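Local coordinates for replication initiation and membrane attachment protein (Geobacillus stearothermophilus 10, PDB 5WTN) that probably acts in bacterial DNA replication initiation and restart, as a tetrameric primosome protein that forms a complex with a primosomal re-initiation protein, at residues Ser162-Val168 with Glu282-Arg288; Asp203-Phe208 with Lys230-Lys234; Gly214-Val220 with Gln248-Leu252; Tyr240-Glu246 with Ala270-Tyr274. Residues are numbered along the deposited sequence.

Interaction 1. Residues Ser162-Val168 with Glu282-Arg288; sequences SDVFSAV and EPRLVER
Arg-288, Val-168 and Ser-166 bury the most surface here. Ser-162 to Val-164 end a helix, and Phe-165 to Val-168 form a strand. It runs antiparallel to Pro-283 to Glu-287; the axes of the two short strand segments approach to 4.6 Å, at 152°. Ser-166 faces Val-286 in a hydrogen-bonded pair: Ser-166 N to Val-286 O 3.0 Å, Val-286 N to Ser-166 O 3.2 Å. Val-168 repeats this with Arg-284: Val-168 N to Arg-284 O 3.0 Å, Arg-284 N to Val-168 O 2.6 Å. This two-stranded antiparallel ribbon joins segments 114 residues apart. Val-168 and Val-286, both m, share one face, CG2 to CG2 3.9 Å. Ala-167 and Leu-285, a non-hydrogen-bonded pair (CA-CA 5.1 Å), share the other; Leu-285 CD1 meets Phe-165 CB at 3.7 Å. Phe-127 of the second subunit packs on Leu-285. Arg-288 N makes a weak hydrogen bond to Val-164 O, 3.3 Å. Its side chain turns at chi3 (p), laying one guanidinium face over Ser-162 O, with Arg-288 CZ 3.5 Å from it.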
loop_
_atom_site.group_PDB
_atom_site.type_symbol
_atom_site.label_atom_id
_atom_site.label_comp_id
_atom_site.label_asym_id
_atom_site.label_seq_id
_atom_site.Cartn_x
_atom_site.Cartn_y
_atom_site.Cartn_z
ATOM N N SER A 162 -13.005 29.982 1.795
ATOM C CA SER A 162 -13.879 31.041 2.293
ATOM C C SER A 162 -15.277 30.955 1.683
ATOM O O SER A 162 -16.253 31.373 2.309
ATOM C CB SER A 162 -13.259 32.399 2.010
ATOM O OG SER A 162 -12.747 32.452 0.690
ATOM N N ASP A 163 -15.364 30.404 0.467
ATOM C CA ASP A 163 -16.641 30.147 -0.193
ATOM C C ASP A 163 -17.497 29.143 0.576
ATOM O O ASP A 163 -18.702 29.315 0.677
ATOM C CB ASP A 163 -16.420 29.623 -1.624
ATOM C CG ASP A 163 -16.012 30.728 -2.615
ATOM O OD1 ASP A 163 -16.080 31.929 -2.250
ATOM O OD2 ASP A 163 -15.630 30.393 -3.767
ATOM N N VAL A 164 -16.876 28.069 1.055
ATOM C CA VAL A 164 -17.565 26.934 1.686
ATOM C C VAL A 164 -17.615 26.926 3.213
ATOM O O VAL A 164 -18.388 26.174 3.817
ATOM C CB VAL A 164 -16.884 25.630 1.207
ATOM C CG1 VAL A 164 -17.691 24.387 1.563
ATOM C CG2 VAL A 164 -16.692 25.712 -0.272
ATOM N N PHE A 165 -16.813 27.779 3.843
ATOM C CA PHE A 165 -16.618 27.697 5.294
ATOM C C PHE A 165 -16.572 29.062 5.961
ATOM O O PHE A 165 -16.243 30.069 5.320
ATOM C CB PHE A 165 -15.295 27.001 5.602
ATOM C CG PHE A 165 -15.269 25.548 5.250
ATOM C CD1 PHE A 165 -15.999 24.629 5.998
ATOM C CD2 PHE A 165 -14.480 25.089 4.187
ATOM C CE1 PHE A 165 -15.972 23.275 5.677
ATOM C CE2 PHE A 165 -14.443 23.721 3.849
ATOM C CZ PHE A 165 -15.185 22.815 4.595
ATOM N N SER A 166 -16.875 29.088 7.255
ATOM C CA SER A 166 -16.690 30.288 8.077
ATOM C C SER A 166 -16.128 29.915 9.448
ATOM O O SER A 166 -16.217 28.757 9.874
ATOM C CB SER A 166 -18.009 31.050 8.238
ATOM O OG SER A 166 -18.322 31.793 7.070
ATOM N N ALA A 167 -15.548 30.893 10.140
ATOM C CA ALA A 167 -14.979 30.649 11.467
ATOM C C ALA A 167 -15.811 31.356 12.530
ATOM O O ALA A 167 -16.127 32.544 12.399
ATOM C CB ALA A 167 -13.533 31.122 11.523
ATOM N N VAL A 168 -16.172 30.636 13.585
ATOM C CA VAL A 168 -16.912 31.260 14.678
ATOM C C VAL A 168 -16.375 30.811 16.021
ATOM O O VAL A 168 -15.927 29.673 16.164
ATOM C CB VAL A 168 -18.412 30.949 14.600
ATOM C CG1 VAL A 168 -19.037 31.659 13.412
ATOM C CG2 VAL A 168 -18.627 29.457 14.497
ATOM N N GLU A 282 -11.243 29.312 21.483
ATOM C CA GLU A 282 -10.820 28.750 20.171
ATOM C C GLU A 282 -11.853 28.880 19.049
ATOM O O GLU A 282 -13.050 28.750 19.294
ATOM C CB GLU A 282 -10.458 27.262 20.274
ATOM C CG GLU A 282 -9.243 26.909 21.096
ATOM C CD GLU A 282 -8.861 25.440 20.932
ATOM O OE1 GLU A 282 -7.914 25.154 20.149
ATOM O OE2 GLU A 282 -9.526 24.573 21.563
ATOM N N PRO A 283 -11.378 29.044 17.795
ATOM C CA PRO A 283 -12.271 29.180 16.633
ATOM C C PRO A 283 -12.850 27.845 16.212
ATOM O O PRO A 283 -12.172 26.822 16.346
ATOM C CB PRO A 283 -11.347 29.702 15.531
ATOM C CG PRO A 283 -10.124 30.216 16.240
ATOM C CD PRO A 283 -9.979 29.354 17.451
ATOM N N ARG A 284 -14.074 27.858 15.693
ATOM C CA ARG A 284 -14.733 26.635 15.237
ATOM C C ARG A 284 -15.047 26.705 13.734
ATOM O O ARG A 284 -15.460 27.751 13.216
ATOM C CB ARG A 284 -16.002 26.386 16.067
ATOM C CG ARG A 284 -16.826 25.168 15.652
ATOM C CD ARG A 284 -17.770 24.730 16.778
ATOM N NE ARG A 284 -18.786 23.776 16.324
ATOM C CZ ARG A 284 -20.028 24.112 15.982
ATOM N NH1 ARG A 284 -20.419 25.384 16.040
ATOM N NH2 ARG A 284 -20.881 23.177 15.585
ATOM N N LEU A 285 -14.827 25.599 13.031
ATOM C CA LEU A 285 -15.095 25.554 11.605
ATOM C C LEU A 285 -16.539 25.095 11.364
ATOM O O LEU A 285 -16.990 24.090 11.937
ATOM C CB LEU A 285 -14.104 24.623 10.911
ATOM C CG LEU A 285 -14.116 24.536 9.382
ATOM C CD1 LEU A 285 -13.620 25.807 8.678
ATOM C CD2 LEU A 285 -13.308 23.337 8.947
ATOM N N VAL A 286 -17.261 25.849 10.533
ATOM C CA VAL A 286 -18.661 25.560 10.220
ATOM C C VAL A 286 -18.952 25.814 8.734
ATOM O O VAL A 286 -18.176 26.517 8.061
ATOM C CB VAL A 286 -19.603 26.414 11.088
ATOM C CG1 VAL A 286 -19.594 25.935 12.538
ATOM C CG2 VAL A 286 -19.197 27.876 11.008
ATOM N N GLU A 287 -20.046 25.235 8.221
ATOM C CA GLU A 287 -20.473 25.478 6.838
ATOM C C GLU A 287 -21.033 26.886 6.683
ATOM O O GLU A 287 -21.515 27.482 7.653
ATOM C CB GLU A 287 -21.565 24.500 6.424
ATOM C CG GLU A 287 -21.269 23.036 6.678
ATOM C CD GLU A 287 -22.369 22.129 6.127
ATOM O OE1 GLU A 287 -22.302 20.903 6.372
ATOM O OE2 GLU A 287 -23.297 22.642 5.447
ATOM N N ARG A 288 -21.003 27.408 5.461
ATOM C CA ARG A 288 -21.549 28.743 5.200
ATOM C C ARG A 288 -22.888 28.709 4.454
ATOM O O ARG A 288 -23.686 27.786 4.629
ATOM C CB ARG A 288 -20.538 29.617 4.447
ATOM C CG ARG A 288 -20.882 31.085 4.538
ATOM C CD ARG A 288 -19.830 31.950 3.902
ATOM N NE ARG A 288 -19.870 31.870 2.453
ATOM C CZ ARG A 288 -19.350 32.783 1.639
ATOM N NH1 ARG A 288 -18.752 33.852 2.144
ATOM N NH2 ARG A 288 -19.432 32.630 0.318
#

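Interaction 2. Residues Asp203-Phe208 with Lys230-Lys234; sequences DGVFDF and KEAIK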
loop_
_atom_site.group_PDB
_atom_site.type_symbol
_atom_site.label_atom_id
_atom_site.label_comp_id
_atom_site.label_asym_id
_atom_site.label_seq_id
_atom_site.Cartn_x
_atom_site.Cartn_y
_atom_site.Cartn_z
ATOM N N ASP A 203 -9.082 36.919 -1.251
ATOM C CA ASP A 203 -8.446 38.104 -0.687
ATOM C C ASP A 203 -9.479 39.013 -0.024
ATOM O O ASP A 203 -9.122 39.918 0.733
ATOM C CB ASP A 203 -7.645 38.858 -1.754
ATOM C CG ASP A 203 -6.282 38.235 -2.005
ATOM O OD1 ASP A 203 -5.434 38.883 -2.659
ATOM O OD2 ASP A 203 -6.052 37.097 -1.534
ATOM N N GLY A 204 -10.757 38.744 -0.288
ATOM C CA GLY A 204 -11.844 39.496 0.301
ATOM C C GLY A 204 -12.101 39.188 1.766
ATOM O O GLY A 204 -12.856 39.902 2.427
ATOM N N VAL A 205 -11.484 38.136 2.295
ATOM C CA VAL A 205 -11.650 37.834 3.719
ATOM C C VAL A 205 -11.030 38.921 4.622
ATOM O O VAL A 205 -11.320 38.985 5.823
ATOM C CB VAL A 205 -11.064 36.441 4.117
ATOM C CG1 VAL A 205 -11.687 35.321 3.298
ATOM C CG2 VAL A 205 -9.554 36.424 3.975
ATOM N N PHE A 206 -10.165 39.752 4.037
ATOM C CA PHE A 206 -9.432 40.773 4.780
ATOM C C PHE A 206 -9.213 42.029 3.942
ATOM O O PHE A 206 -8.824 41.930 2.773
ATOM C CB PHE A 206 -8.064 40.218 5.199
ATOM C CG PHE A 206 -7.214 41.202 5.953
ATOM C CD1 PHE A 206 -7.447 41.445 7.300
ATOM C CD2 PHE A 206 -6.186 41.881 5.322
ATOM C CE1 PHE A 206 -6.675 42.340 8.000
ATOM C CE2 PHE A 206 -5.409 42.790 6.023
ATOM C CZ PHE A 206 -5.656 43.020 7.360
ATOM N N ASP A 207 -9.372 43.212 4.533
ATOM C CA ASP A 207 -9.276 44.403 3.705
ATOM C C ASP A 207 -7.842 44.900 3.660
ATOM O O ASP A 207 -7.403 45.634 4.535
ATOM C CB ASP A 207 -10.162 45.489 4.320
ATOM C CG ASP A 207 -10.219 46.768 3.484
ATOM O OD1 ASP A 207 -11.089 47.616 3.790
ATOM O OD2 ASP A 207 -9.415 46.940 2.531
ATOM N N PHE A 208 -7.161 44.611 2.564
ATOM C CA PHE A 208 -5.770 45.002 2.444
ATOM C C PHE A 208 -5.629 46.471 2.082
ATOM O O PHE A 208 -4.646 47.110 2.446
ATOM C CB PHE A 208 -5.059 44.158 1.403
ATOM C CG PHE A 208 -4.730 42.771 1.862
ATOM C CD1 PHE A 208 -3.533 42.508 2.510
ATOM C CD2 PHE A 208 -5.599 41.723 1.617
ATOM C CE1 PHE A 208 -3.222 41.234 2.916
ATOM C CE2 PHE A 208 -5.288 40.442 2.015
ATOM C CZ PHE A 208 -4.104 40.194 2.670
ATOM N N LYS A 230 1.467 37.960 3.342
ATOM C CA LYS A 230 0.124 38.325 2.915
ATOM C C LYS A 230 -0.792 37.109 3.018
ATOM O O LYS A 230 -1.922 37.193 3.507
ATOM C CB LYS A 230 0.179 38.877 1.495
ATOM C CG LYS A 230 -1.157 39.321 0.923
ATOM C CD LYS A 230 -0.994 39.919 -0.480
ATOM C CE LYS A 230 -2.267 39.779 -1.316
ATOM N NZ LYS A 230 -2.594 38.353 -1.636
ATOM N N GLU A 231 -0.277 35.963 2.595
ATOM C CA GLU A 231 -0.995 34.708 2.717
ATOM C C GLU A 231 -1.268 34.437 4.197
ATOM O O GLU A 231 -2.359 34.015 4.571
ATOM C CB GLU A 231 -0.165 33.583 2.085
ATOM C CG GLU A 231 -0.788 32.187 2.115
ATOM C CD GLU A 231 0.178 31.101 1.613
ATOM O OE1 GLU A 231 -0.071 29.898 1.888
ATOM O OE2 GLU A 231 1.185 31.447 0.940
ATOM N N ALA A 232 -0.282 34.717 5.044
ATOM C CA ALA A 232 -0.389 34.424 6.467
ATOM C C ALA A 232 -1.396 35.345 7.133
ATOM O O ALA A 232 -2.201 34.923 7.973
ATOM C CB ALA A 232 0.959 34.572 7.119
ATOM N N ILE A 233 -1.332 36.616 6.763
ATOM C CA ILE A 233 -2.262 37.612 7.266
ATOM C C ILE A 233 -3.696 37.187 6.986
ATOM O O ILE A 233 -4.525 37.176 7.892
ATOM C CB ILE A 233 -1.978 38.977 6.630
ATOM C CG1 ILE A 233 -0.723 39.593 7.260
ATOM C CG2 ILE A 233 -3.188 39.894 6.747
ATOM C CD1 ILE A 233 -0.412 40.981 6.762
ATOM N N LYS A 234 -3.955 36.819 5.733
ATOM C CA LYS A 234 -5.250 36.327 5.290
ATOM C C LYS A 234 -5.780 35.227 6.204
ATOM O O LYS A 234 -6.916 35.288 6.658
ATOM C CB LYS A 234 -5.132 35.793 3.857
ATOM C CG LYS A 234 -5.703 36.699 2.771
ATOM C CD LYS A 234 -5.152 36.336 1.380
ATOM C CE LYS A 234 -5.628 34.970 0.883
ATOM N NZ LYS A 234 -4.753 34.375 -0.201
#
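One carboxylate holds two lysines from successive turns of a helix. Asp-203 OD1 lies 3.1 Å from Lys-230 NZ, a hydrogen-bonded salt bridge, and Asp-203 OD2 lies 3.3 Å from Lys-234 NZ. This salt-bridge network ties a short 3-10 turn, Asp-203 to Val-205, to helix 227-240. The lysines can share the acid because, four residues apart, they lie on one side of the helix. Beneath the charges the contact is apolar. The ring of Phe-208 meets both lysine stems, Lys-230 over one face and Lys-234 at its edge: Phe-208 CE1 is 3.4 Å from Lys-230 CG, and Phe-208 CE2 is 3.8 Å from Lys-234 CG. Val-205 CG2 touches Lys-234 CG at 4.0 Å. Asp-207, out of reach of Lys-230 to Lys-234, caps helix 208-217, Asp-207 OD2 accepting from Leu-210 N. Further inward, the buried Phe-206 and Ile-233 meet, and Leu-266 of helix 263-278 packs on Ile-233. Ile-233 CG2 makes a CH-pi contact over the Phe-206 ring face, 3.9 Å from its centroid.

Interaction 3. Residues Gly214-Val220 with Gln248-Leu252; sequences GLSKQLV and QKLVL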
loop_
_atom_site.group_PDB
_atom_site.type_symbol
_atom_site.label_atom_id
_atom_site.label_comp_id
_atom_site.label_asym_id
_atom_site.label_seq_id
_atom_site.Cartn_x
_atom_site.Cartn_y
_atom_site.Cartn_z
ATOM N N GLY A 214 -2.752 52.050 6.442
ATOM C CA GLY A 214 -2.218 52.176 7.780
ATOM C C GLY A 214 -0.707 52.060 7.800
ATOM O O GLY A 214 -0.032 52.888 8.407
ATOM N N LEU A 215 -0.167 51.041 7.143
ATOM C CA LEU A 215 1.275 50.833 7.177
ATOM C C LEU A 215 2.042 51.967 6.517
ATOM O O LEU A 215 3.113 52.346 6.992
ATOM C CB LEU A 215 1.670 49.500 6.542
ATOM C CG LEU A 215 1.163 48.226 7.210
ATOM C CD1 LEU A 215 1.845 47.034 6.592
ATOM C CD2 LEU A 215 1.396 48.239 8.712
ATOM N N SER A 216 1.503 52.514 5.430
ATOM C CA SER A 216 2.224 53.552 4.706
ATOM C C SER A 216 2.322 54.852 5.519
ATOM O O SER A 216 3.316 55.583 5.421
ATOM C CB SER A 216 1.607 53.788 3.328
ATOM O OG SER A 216 2.581 54.307 2.435
ATOM N N LYS A 217 1.302 55.112 6.337
ATOM C CA LYS A 217 1.293 56.250 7.261
ATOM C C LYS A 217 2.365 56.100 8.340
ATOM O O LYS A 217 2.896 57.093 8.845
ATOM C CB LYS A 217 -0.087 56.384 7.917
ATOM C CG LYS A 217 -0.383 57.750 8.532
ATOM C CD LYS A 217 -1.855 57.868 8.948
ATOM C CE LYS A 217 -2.812 57.301 7.881
ATOM N NZ LYS A 217 -2.837 58.060 6.594
ATOM N N GLN A 218 2.665 54.846 8.680
ATOM C CA GLN A 218 3.659 54.500 9.694
ATOM C C GLN A 218 5.025 54.225 9.104
ATOM O O GLN A 218 5.905 53.710 9.802
ATOM C CB GLN A 218 3.213 53.308 10.543
ATOM C CG GLN A 218 1.849 53.485 11.208
ATOM C CD GLN A 218 1.782 54.691 12.126
ATOM O OE1 GLN A 218 2.810 55.215 12.577
ATOM N NE2 GLN A 218 0.562 55.137 12.412
ATOM N N LEU A 219 5.172 54.516 7.812
ATOM C CA LEU A 219 6.448 54.389 7.104
ATOM C C LEU A 219 6.908 52.952 6.940
ATOM O O LEU A 219 8.110 52.687 6.859
ATOM C CB LEU A 219 7.563 55.204 7.782
ATOM C CG LEU A 219 7.379 56.720 7.894
ATOM C CD1 LEU A 219 6.705 57.289 6.640
ATOM C CD2 LEU A 219 6.628 57.124 9.170
ATOM N N VAL A 220 5.954 52.033 6.833
ATOM C CA VAL A 220 6.263 50.635 6.547
ATOM C C VAL A 220 6.112 50.345 5.054
ATOM O O VAL A 220 4.998 50.310 4.530
ATOM C CB VAL A 220 5.354 49.681 7.344
ATOM C CG1 VAL A 220 5.682 48.234 7.007
ATOM C CG2 VAL A 220 5.497 49.935 8.837
ATOM N N GLN A 248 -2.802 45.748 11.950
ATOM C CA GLN A 248 -1.764 46.750 11.846
ATOM C C GLN A 248 -0.924 46.736 13.118
ATOM O O GLN A 248 0.302 46.674 13.038
ATOM C CB GLN A 248 -2.358 48.131 11.596
ATOM C CG GLN A 248 -1.323 49.206 11.314
ATOM C CD GLN A 248 -1.951 50.572 11.103
ATOM O OE1 GLN A 248 -3.058 50.682 10.563
ATOM N NE2 GLN A 248 -1.253 51.624 11.538
ATOM N N LYS A 249 -1.579 46.759 14.279
ATOM C CA LYS A 249 -0.859 46.703 15.548
ATOM C C LYS A 249 0.021 45.459 15.625
ATOM O O LYS A 249 1.231 45.570 15.812
ATOM C CB LYS A 249 -1.802 46.767 16.758
ATOM C CG LYS A 249 -2.035 48.176 17.306
ATOM C CD LYS A 249 -2.521 48.142 18.771
ATOM C CE LYS A 249 -3.652 47.125 18.967
ATOM N NZ LYS A 249 -4.282 47.101 20.338
ATOM N N LEU A 250 -0.593 44.290 15.453
ATOM C CA LEU A 250 0.120 43.023 15.515
ATOM C C LEU A 250 1.346 43.019 14.613
ATOM O O LEU A 250 2.423 42.572 15.005
ATOM C CB LEU A 250 -0.805 41.886 15.105
ATOM C CG LEU A 250 -2.095 41.766 15.910
ATOM C CD1 LEU A 250 -2.897 40.560 15.426
ATOM C CD2 LEU A 250 -1.786 41.662 17.399
ATOM N N VAL A 251 1.190 43.528 13.403
ATOM C CA VAL A 251 2.308 43.541 12.480
ATOM C C VAL A 251 3.378 44.463 13.051
ATOM O O VAL A 251 4.532 44.070 13.187
ATOM C CB VAL A 251 1.865 43.933 11.052
ATOM C CG1 VAL A 251 3.057 44.283 10.186
ATOM C CG2 VAL A 251 1.088 42.791 10.439
ATOM N N LEU A 252 2.967 45.661 13.442
ATOM C CA LEU A 252 3.877 46.640 14.015
ATOM C C LEU A 252 4.561 46.168 15.316
ATOM O O LEU A 252 5.598 46.686 15.689
ATOM C CB LEU A 252 3.144 47.962 14.247
ATOM C CG LEU A 252 2.781 48.768 12.993
ATOM C CD1 LEU A 252 1.984 50.016 13.334
ATOM C CD2 LEU A 252 4.029 49.147 12.223
HETATM O O HOH W 1 -1.374 54.232 10.227
#
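This is a small, water-bridged contact between the C-terminal end of helix 208-217 and the middle of helix 244-254. It lies within the helical C-terminal part of the chain; its centre lies about 34 Å from the centre of the chain. The first helix ends in a Schellman motif. Leu-219, with positive phi, is the C-prime residue; Val-220 N donates a hydrogen bond to Leu-215 O at 2.9 Å, and Leu-219 N donates a weak one to Ser-216 O at 3.2 Å. This turn brings Val-220 back toward the second helix, where Val-220 CG2 meets Leu-252 CD2 at 3.8 Å. Leu-215 CD2 lies 3.9 Å from Gln-248 CG and 4.5 Å from Leu-252 CD2. Val-225 packs on Leu-215, and Ile-255 on Val-220, continuing the apolar side. The nearest CA pair is Gly-214 and Gln-248, at 6.8 Å. Gln-248 OE1 reaches to 3.3 Å from Gly-214 CA. With Gln-248 placed as it is, a CB on Gly-214 would clash with that oxygen. One water joins the polar ends: it donates to Gly-214 O at 2.6 Å and accepts from Gln-218 NE2 at 3.1 Å and Gln-248 NE2 at 2.9 Å. Direct contact is thus apolar or van der Waals. The only hydrogen-bonded link found between the two segments is this water, which accepts from the NE2 ends of both glutamines and donates to a helix-end carbonyl.

Interaction 4. Residues Tyr240-Glu246 with Ala270-Tyr274; sequences YGIPPLE and AREWY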
loop_
_atom_site.group_PDB
_atom_site.type_symbol
_atom_site.label_atom_id
_atom_site.label_comp_id
_atom_site.label_asym_id
_atom_site.label_seq_id
_atom_site.Cartn_x
_atom_site.Cartn_y
_atom_site.Cartn_z
ATOM N N TYR A 240 -9.245 34.110 12.977
ATOM C CA TYR A 240 -9.500 34.853 14.211
ATOM C C TYR A 240 -10.438 36.081 14.156
ATOM O O TYR A 240 -10.738 36.680 15.197
ATOM C CB TYR A 240 -8.156 35.258 14.796
ATOM C CG TYR A 240 -7.334 34.075 15.244
ATOM C CD1 TYR A 240 -7.860 33.133 16.104
ATOM C CD2 TYR A 240 -6.037 33.898 14.801
ATOM C CE1 TYR A 240 -7.116 32.056 16.538
ATOM C CE2 TYR A 240 -5.278 32.815 15.221
ATOM C CZ TYR A 240 -5.825 31.893 16.096
ATOM O OH TYR A 240 -5.092 30.796 16.528
ATOM N N GLY A 241 -10.891 36.459 12.964
ATOM C CA GLY A 241 -11.767 37.608 12.822
ATOM C C GLY A 241 -11.109 38.947 13.127
ATOM O O GLY A 241 -11.775 39.921 13.502
ATOM N N ILE A 242 -9.797 39.010 12.949
ATOM C CA ILE A 242 -9.040 40.225 13.242
ATOM C C ILE A 242 -9.282 41.316 12.191
ATOM O O ILE A 242 -9.024 41.118 11.007
ATOM C CB ILE A 242 -7.514 39.923 13.303
ATOM C CG1 ILE A 242 -7.222 38.805 14.302
ATOM C CG2 ILE A 242 -6.715 41.163 13.659
ATOM C CD1 ILE A 242 -5.787 38.439 14.357
ATOM N N PRO A 243 -9.766 42.488 12.628
ATOM C CA PRO A 243 -9.928 43.673 11.765
ATOM C C PRO A 243 -8.579 44.258 11.318
ATOM O O PRO A 243 -7.551 43.919 11.905
ATOM C CB PRO A 243 -10.679 44.658 12.662
ATOM C CG PRO A 243 -10.384 44.210 14.048
ATOM C CD PRO A 243 -10.264 42.722 13.993
ATOM N N PRO A 244 -8.576 45.109 10.271
ATOM C CA PRO A 244 -7.316 45.636 9.719
ATOM C C PRO A 244 -6.522 46.543 10.652
ATOM O O PRO A 244 -5.300 46.447 10.646
ATOM C CB PRO A 244 -7.779 46.428 8.488
ATOM C CG PRO A 244 -9.092 45.827 8.130
ATOM C CD PRO A 244 -9.729 45.493 9.443
ATOM N N LEU A 245 -7.186 47.421 11.405
ATOM C CA LEU A 245 -6.479 48.289 12.350
ATOM C C LEU A 245 -5.768 47.449 13.392
ATOM O O LEU A 245 -4.633 47.733 13.755
ATOM C CB LEU A 245 -7.433 49.263 13.042
ATOM C CG LEU A 245 -7.498 50.666 12.437
ATOM C CD1 LEU A 245 -8.345 51.595 13.304
ATOM C CD2 LEU A 245 -6.085 51.219 12.239
ATOM N N GLU A 246 -6.440 46.404 13.864
ATOM C CA GLU A 246 -5.821 45.488 14.807
ATOM C C GLU A 246 -4.658 44.679 14.197
ATOM O O GLU A 246 -3.639 44.466 14.862
ATOM C CB GLU A 246 -6.876 44.589 15.476
ATOM C CG GLU A 246 -7.846 45.330 16.410
ATOM C CD GLU A 246 -7.185 45.897 17.677
ATOM O OE1 GLU A 246 -6.815 45.105 18.582
ATOM O OE2 GLU A 246 -7.045 47.139 17.787
ATOM N N ALA A 270 -1.331 37.039 17.052
ATOM C CA ALA A 270 -2.701 36.770 16.644
ATOM C C ALA A 270 -3.398 35.823 17.621
ATOM O O ALA A 270 -4.503 36.115 18.090
ATOM C CB ALA A 270 -2.721 36.203 15.238
ATOM N N ARG A 271 -2.755 34.694 17.922
ATOM C CA ARG A 271 -3.297 33.720 18.873
ATOM C C ARG A 271 -3.558 34.368 20.233
ATOM O O ARG A 271 -4.550 34.059 20.888
ATOM C CB ARG A 271 -2.368 32.491 18.999
ATOM C CG ARG A 271 -2.719 31.494 20.130
ATOM C CD ARG A 271 -1.996 30.121 20.007
ATOM N NE ARG A 271 -0.619 30.206 19.496
ATOM C CZ ARG A 271 -0.233 29.807 18.278
ATOM N NH1 ARG A 271 -1.112 29.279 17.427
ATOM N NH2 ARG A 271 1.041 29.930 17.903
ATOM N N GLU A 272 -2.684 35.287 20.639
ATOM C CA GLU A 272 -2.838 36.004 21.898
ATOM C C GLU A 272 -4.035 36.959 21.842
ATOM O O GLU A 272 -4.899 36.953 22.724
ATOM C CB GLU A 272 -1.559 36.790 22.221
ATOM C CG GLU A 272 -0.348 35.941 22.644
ATOM C CD GLU A 272 0.951 36.757 22.763
ATOM O OE1 GLU A 272 0.892 38.010 22.817
ATOM O OE2 GLU A 272 2.042 36.141 22.796
ATOM N N TRP A 273 -4.069 37.789 20.807
ATOM C CA TRP A 273 -5.163 38.732 20.589
ATOM C C TRP A 273 -6.520 38.043 20.711
ATOM O O TRP A 273 -7.447 38.584 21.307
ATOM C CB TRP A 273 -5.007 39.362 19.204
ATOM C CG TRP A 273 -6.013 40.419 18.842
ATOM C CD1 TRP A 273 -5.844 41.771 18.924
ATOM C CD2 TRP A 273 -7.330 40.215 18.296
ATOM N NE1 TRP A 273 -6.977 42.420 18.482
ATOM C CE2 TRP A 273 -7.900 41.488 18.092
ATOM C CE3 TRP A 273 -8.082 39.080 17.969
ATOM C CZ2 TRP A 273 -9.190 41.657 17.573
ATOM C CZ3 TRP A 273 -9.361 39.250 17.455
ATOM C CH2 TRP A 273 -9.902 40.527 17.260
ATOM N N TYR A 274 -6.627 36.833 20.171
ATOM C CA TYR A 274 -7.899 36.127 20.184
ATOM C C TYR A 274 -8.291 35.724 21.599
ATOM O O TYR A 274 -9.458 35.836 21.967
ATOM C CB TYR A 274 -7.842 34.913 19.265
ATOM C CG TYR A 274 -9.183 34.287 18.939
ATOM C CD1 TYR A 274 -9.617 33.141 19.601
ATOM C CD2 TYR A 274 -10.005 34.823 17.946
ATOM C CE1 TYR A 274 -10.834 32.550 19.290
ATOM C CE2 TYR A 274 -11.219 34.237 17.627
ATOM C CZ TYR A 274 -11.627 33.102 18.304
ATOM O OH TYR A 274 -12.831 32.517 17.992
#
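Tyr-240, Ile-242 and Ala-270 form the buried centre, with Tyr-274 beside them. Ala-270 CB lies 4.1 Å from Tyr-240 CD2 and 3.9 Å from Ile-242 CD1. The Tyr-240 and Tyr-274 rings meet obliquely, with planes at 47° and Tyr-240 CD1 3.3 Å from Tyr-274 CD2. Next outward is Trp-273. Ile-242 CG1 makes a CH-pi contact over the indole face, 4.1 Å from the centroid of the six-membered ring. Pro-243 CD touches Trp-273 CZ2 at 3.9 Å. At the polar edge, Trp-273 NE1 donates to Glu-246 OE1 at 2.7 Å, near the ring plane. The contact spans a tight helix-to-helix link. Gly-241, with positive phi, ends helix 227-240, and Pro-243 is the N-cap residue of helix 244-254. Helix 263-278 thus packs along the connection between two successive helices. Pro-283 of strand 283-287 lies against both tyrosines, and Val-126 of the second subunit also packs on Tyr-240.

How the interactions relate
Past the N-terminal part of the chain, strand 165-169 supplies the first half of interaction 1. Interaction 1 pairs it with the last modelled strand, 283-287, and closes a long loop that contains four helices and holds the other three contacts. Interaction 2 ties the turn leading into helix 208-217 to helix 227-240 and closes before interaction 4 opens. Interaction 3 joins the end of helix 208-217 to helix 244-254, so it crosses interactions 2 and 4. Interaction 4 brings in helix 263-278. The contacts also touch. Val-205 packs on Ser-162, Phe-206 on Pro-244, Leu-250 on Ile-242, and Pro-283 on Tyr-240. Together they bind four helices and the two-stranded ribbon into one C-terminal unit.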